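Local coordinates for reticulocyte-binding protein 2a (Plasmodium vivax, PDB 4Z8N) that probably binds reticulocytes through this erythrocyte-binding domain, an alpha-helical part of a much longer parasite protein linked to red-cell invasion, at residues A[35-40]-A[255-260]. Residues are numbered along the deposited sequence; the frame is centred on the assembly and turned at random.
Sequences KYYITY and DSANFY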
ATOM      1  N   LYS A  35       3.499  -2.712 -20.828  1.00 50.78           N
ATOM      2  CA  LYS A  35       2.924  -3.681 -21.754  1.00 52.52           C
ATOM      3  C   LYS A  35       1.986  -3.048 -22.779  1.00 53.49           C
ATOM      4  O   LYS A  35       2.080  -3.348 -23.966  1.00 53.91           O
ATOM      5  CB  LYS A  35       2.188  -4.778 -20.984  1.00 54.23           C
ATOM      6  CG  LYS A  35       1.566  -5.840 -21.872  1.00 57.21           C
ATOM      7  CD  LYS A  35       0.946  -6.956 -21.047  1.00 61.05           C
ATOM      8  CE  LYS A  35       1.940  -8.074 -20.795  1.00 63.52           C
ATOM      9  NZ  LYS A  35       1.922  -9.084 -21.894  1.00 68.86           N
ATOM     10  N   TYR A  36       1.090  -2.168 -22.340  1.00 50.13           N
ATOM     11  CA  TYR A  36       0.185  -1.530 -23.295  1.00 56.47           C
ATOM     12  C   TYR A  36       0.622  -0.104 -23.635  1.00 56.29           C
ATOM     13  O   TYR A  36      -0.001   0.566 -24.461  1.00 58.65           O
ATOM     14  CB  TYR A  36      -1.257  -1.546 -22.778  1.00 60.15           C
ATOM     15  CG  TYR A  36      -1.522  -0.734 -21.531  1.00 62.35           C
ATOM     16  CD1 TYR A  36      -1.929   0.591 -21.617  1.00 68.28           C
ATOM     17  CD2 TYR A  36      -1.400  -1.301 -20.270  1.00 62.92           C
ATOM     18  CE1 TYR A  36      -2.189   1.336 -20.481  1.00 70.19           C
ATOM     19  CE2 TYR A  36      -1.656  -0.563 -19.127  1.00 65.40           C
ATOM     20  CZ  TYR A  36      -2.051   0.755 -19.240  1.00 70.18           C
ATOM     21  OH  TYR A  36      -2.310   1.495 -18.109  1.00 72.97           O
ATOM     22  N   TYR A  37       1.705   0.345 -23.010  1.00 50.33           N
ATOM     23  CA  TYR A  37       2.301   1.632 -23.348  1.00 48.81           C
ATOM     24  C   TYR A  37       2.851   1.606 -24.777  1.00 47.78           C
ATOM     25  O   TYR A  37       2.603   2.520 -25.564  1.00 50.62           O
ATOM     26  CB  TYR A  37       3.418   1.983 -22.356  1.00 47.16           C
ATOM     27  CG  TYR A  37       3.810   3.448 -22.337  1.00 46.88           C
ATOM     28  CD1 TYR A  37       4.481   4.029 -23.409  1.00 43.07           C
ATOM     29  CD2 TYR A  37       3.523   4.247 -21.234  1.00 42.93           C
ATOM     30  CE1 TYR A  37       4.839   5.363 -23.392  1.00 45.91           C
ATOM     31  CE2 TYR A  37       3.884   5.582 -21.205  1.00 44.23           C
ATOM     32  CZ  TYR A  37       4.542   6.135 -22.287  1.00 47.54           C
ATOM     33  OH  TYR A  37       4.902   7.463 -22.266  1.00 51.40           O
ATOM     34  N   ILE A  38       3.589   0.548 -25.100  1.00 43.79           N
ATOM     35  CA  ILE A  38       4.297   0.444 -26.377  1.00 46.62           C
ATOM     36  C   ILE A  38       3.527  -0.350 -27.432  1.00 47.82           C
ATOM     37  O   ILE A  38       4.124  -0.912 -28.354  1.00 50.23           O
ATOM     38  CB  ILE A  38       5.675  -0.213 -26.185  1.00 49.30           C
ATOM     39  CG1 ILE A  38       5.515  -1.610 -25.575  1.00 50.23           C
ATOM     40  CG2 ILE A  38       6.555   0.654 -25.302  1.00 45.52           C
ATOM     41  CD1 ILE A  38       6.812  -2.386 -25.462  1.00 49.70           C
ATOM     42  N   THR A  39       2.204  -0.375 -27.302  1.00 48.18           N
ATOM     43  CA  THR A  39       1.357  -1.210 -28.150  1.00 56.74           C
ATOM     44  C   THR A  39       1.418  -0.844 -29.636  1.00 58.27           C
ATOM     45  O   THR A  39       1.074  -1.658 -30.492  1.00 61.60           O
ATOM     46  CB  THR A  39      -0.116  -1.155 -27.681  1.00 61.75           C
ATOM     47  OG1 THR A  39      -0.929  -1.957 -28.547  1.00 67.66           O
ATOM     48  CG2 THR A  39      -0.633   0.276 -27.680  1.00 62.99           C
ATOM     49  N   TYR A  40       1.867   0.366 -29.949  1.00 58.78           N
ATOM     50  CA  TYR A  40       1.918   0.799 -31.342  1.00 62.98           C
ATOM     51  C   TYR A  40       3.323   0.730 -31.934  1.00 63.39           C
ATOM     52  O   TYR A  40       3.517   0.984 -33.124  1.00 66.81           O
ATOM     53  CB  TYR A  40       1.350   2.211 -31.478  1.00 65.82           C
ATOM     54  CG  TYR A  40      -0.087   2.209 -31.940  1.00 69.09           C
ATOM     55  CD1 TYR A  40      -1.134   2.147 -31.028  1.00 68.82           C
ATOM     56  CD2 TYR A  40      -0.397   2.242 -33.293  1.00 70.40           C
ATOM     57  CE1 TYR A  40      -2.450   2.133 -31.454  1.00 70.02           C
ATOM     58  CE2 TYR A  40      -1.705   2.230 -33.726  1.00 72.59           C
ATOM     59  CZ  TYR A  40      -2.726   2.176 -32.805  1.00 70.64           C
ATOM     60  OH  TYR A  40      -4.027   2.164 -33.243  1.00 71.78           O
ATOM     61  N   ASP A 255       9.846   7.057 -17.356  1.00 49.29           N
ATOM     62  CA  ASP A 255       9.514   8.000 -16.293  1.00 48.36           C
ATOM     63  C   ASP A 255       8.004   8.157 -16.149  1.00 42.20           C
ATOM     64  O   ASP A 255       7.480   8.183 -15.038  1.00 38.18           O
ATOM     65  CB  ASP A 255      10.161   9.361 -16.559  1.00 51.72           C
ATOM     66  CG  ASP A 255      11.652   9.367 -16.269  1.00 57.67           C
ATOM     67  OD1 ASP A 255      12.213   8.285 -15.994  1.00 59.10           O
ATOM     68  OD2 ASP A 255      12.266  10.453 -16.325  1.00 58.30           O
ATOM     69  N   SER A 256       7.314   8.256 -17.280  1.00 39.31           N
ATOM     70  CA  SER A 256       5.863   8.406 -17.297  1.00 42.70           C
ATOM     71  C   SER A 256       5.167   7.207 -16.676  1.00 41.26           C
ATOM     72  O   SER A 256       4.302   7.355 -15.814  1.00 44.31           O
ATOM     73  CB  SER A 256       5.362   8.602 -18.729  1.00 40.52           C
ATOM     74  OG  SER A 256       5.918   9.768 -19.300  1.00 53.03           O
ATOM     75  N   ALA A 257       5.548   6.018 -17.129  1.00 39.91           N
ATOM     76  CA  ALA A 257       4.928   4.786 -16.665  1.00 39.34           C
ATOM     77  C   ALA A 257       5.219   4.550 -15.187  1.00 37.62           C
ATOM     78  O   ALA A 257       4.361   4.064 -14.454  1.00 38.73           O
ATOM     79  CB  ALA A 257       5.406   3.607 -17.497  1.00 37.88           C
ATOM     80  N   ASN A 258       6.425   4.903 -14.757  1.00 37.06           N
ATOM     81  CA  ASN A 258       6.817   4.723 -13.363  1.00 42.55           C
ATOM     82  C   ASN A 258       6.057   5.660 -12.425  1.00 40.07           C
ATOM     83  O   ASN A 258       5.675   5.271 -11.324  1.00 38.79           O
ATOM     84  CB  ASN A 258       8.326   4.930 -13.205  1.00 50.08           C
ATOM     85  CG  ASN A 258       8.803   4.671 -11.792  1.00 63.90           C
ATOM     86  OD1 ASN A 258       8.860   3.525 -11.344  1.00 67.56           O
ATOM     87  ND2 ASN A 258       9.153   5.736 -11.081  1.00 68.65           N
ATOM     88  N   PHE A 259       5.839   6.894 -12.863  1.00 40.03           N
ATOM     89  CA  PHE A 259       5.063   7.852 -12.080  1.00 40.91           C
ATOM     90  C   PHE A 259       3.616   7.393 -11.912  1.00 41.14           C
ATOM     91  O   PHE A 259       3.045   7.494 -10.823  1.00 34.87           O
ATOM     92  CB  PHE A 259       5.102   9.236 -12.735  1.00 47.35           C
ATOM     93  CG  PHE A 259       6.396   9.971 -12.524  1.00 49.67           C
ATOM     94  CD1 PHE A 259       7.099   9.836 -11.337  1.00 53.54           C
ATOM     95  CD2 PHE A 259       6.912  10.794 -13.512  1.00 50.71           C
ATOM     96  CE1 PHE A 259       8.290  10.511 -11.140  1.00 55.72           C
ATOM     97  CE2 PHE A 259       8.103  11.468 -13.321  1.00 52.16           C
ATOM     98  CZ  PHE A 259       8.791  11.328 -12.135  1.00 55.21           C
ATOM     99  N   TYR A 260       3.020   6.884 -12.985  1.00 42.33           N
ATOM    100  CA  TYR A 260       1.634   6.437 -12.914  1.00 40.09           C
ATOM    101  C   TYR A 260       1.510   5.125 -12.141  1.00 35.95           C
ATOM    102  O   TYR A 260       0.558   4.935 -11.383  1.00 31.93           O
ATOM    103  CB  TYR A 260       1.028   6.274 -14.309  1.00 38.62           C
ATOM    104  CG  TYR A 260      -0.375   5.710 -14.266  1.00 42.19           C
ATOM    105  CD1 TYR A 260      -1.428   6.459 -13.754  1.00 42.83           C
ATOM    106  CD2 TYR A 260      -0.644   4.423 -14.716  1.00 39.21           C
ATOM    107  CE1 TYR A 260      -2.712   5.946 -13.698  1.00 42.29           C
ATOM    108  CE2 TYR A 260      -1.925   3.902 -14.671  1.00 42.94           C
ATOM    109  CZ  TYR A 260      -2.954   4.668 -14.159  1.00 45.76           C
ATOM    110  OH  TYR A 260      -4.229   4.155 -14.106  1.00 51.85           O
TER
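Tyr37 reaches from the last turn of helix 26-37 to Ser256 and Ala257 on helix 246-297, and its ring makes the tighter half of this contact. The phenol end does most of the touching: OH of Tyr37 lies 3.7 Å from CB of Ser256, while CD2, on the ring's side nearer the backbone, is 4.2 Å from the methyl CB of Ala257. CG stands anti to the backbone N (chi1 -162°), which carries the ring toward Ser256. The backbones come nearest each other at Tyr37 and Ala257, whose CA atoms are 7.8 Å apart. Both carbons meet the ring obliquely. No hydrogen bond joins the segments; OG of Ser256, 3.9 Å from OH of Tyr37, instead bonds to the carbonyl of Leu252 one turn back in its own helix. Tyr151, Met154 and Tyr158 of helix 149-162 also pack on Tyr37, which is buried.

The second half is looser. Tyr36, partly exposed, brings only its OH to within 4.2 Å of CE2 of Tyr260, again obliquely. NH1 of Arg161 hydrogen-bonds to OH of Tyr36 and, weakly, to OH of Tyr260, so the two phenols share it only loosely. Beyond Ile38 the chain moves off from residues 255-260 into an exposed turn. With just 138 Å² buried over both sides, this is modest tyrosine-rich interhelical packing, joining the end of a short N-terminal helix to the long C-terminal helix of the alpha-helical erythrocyte-binding domain.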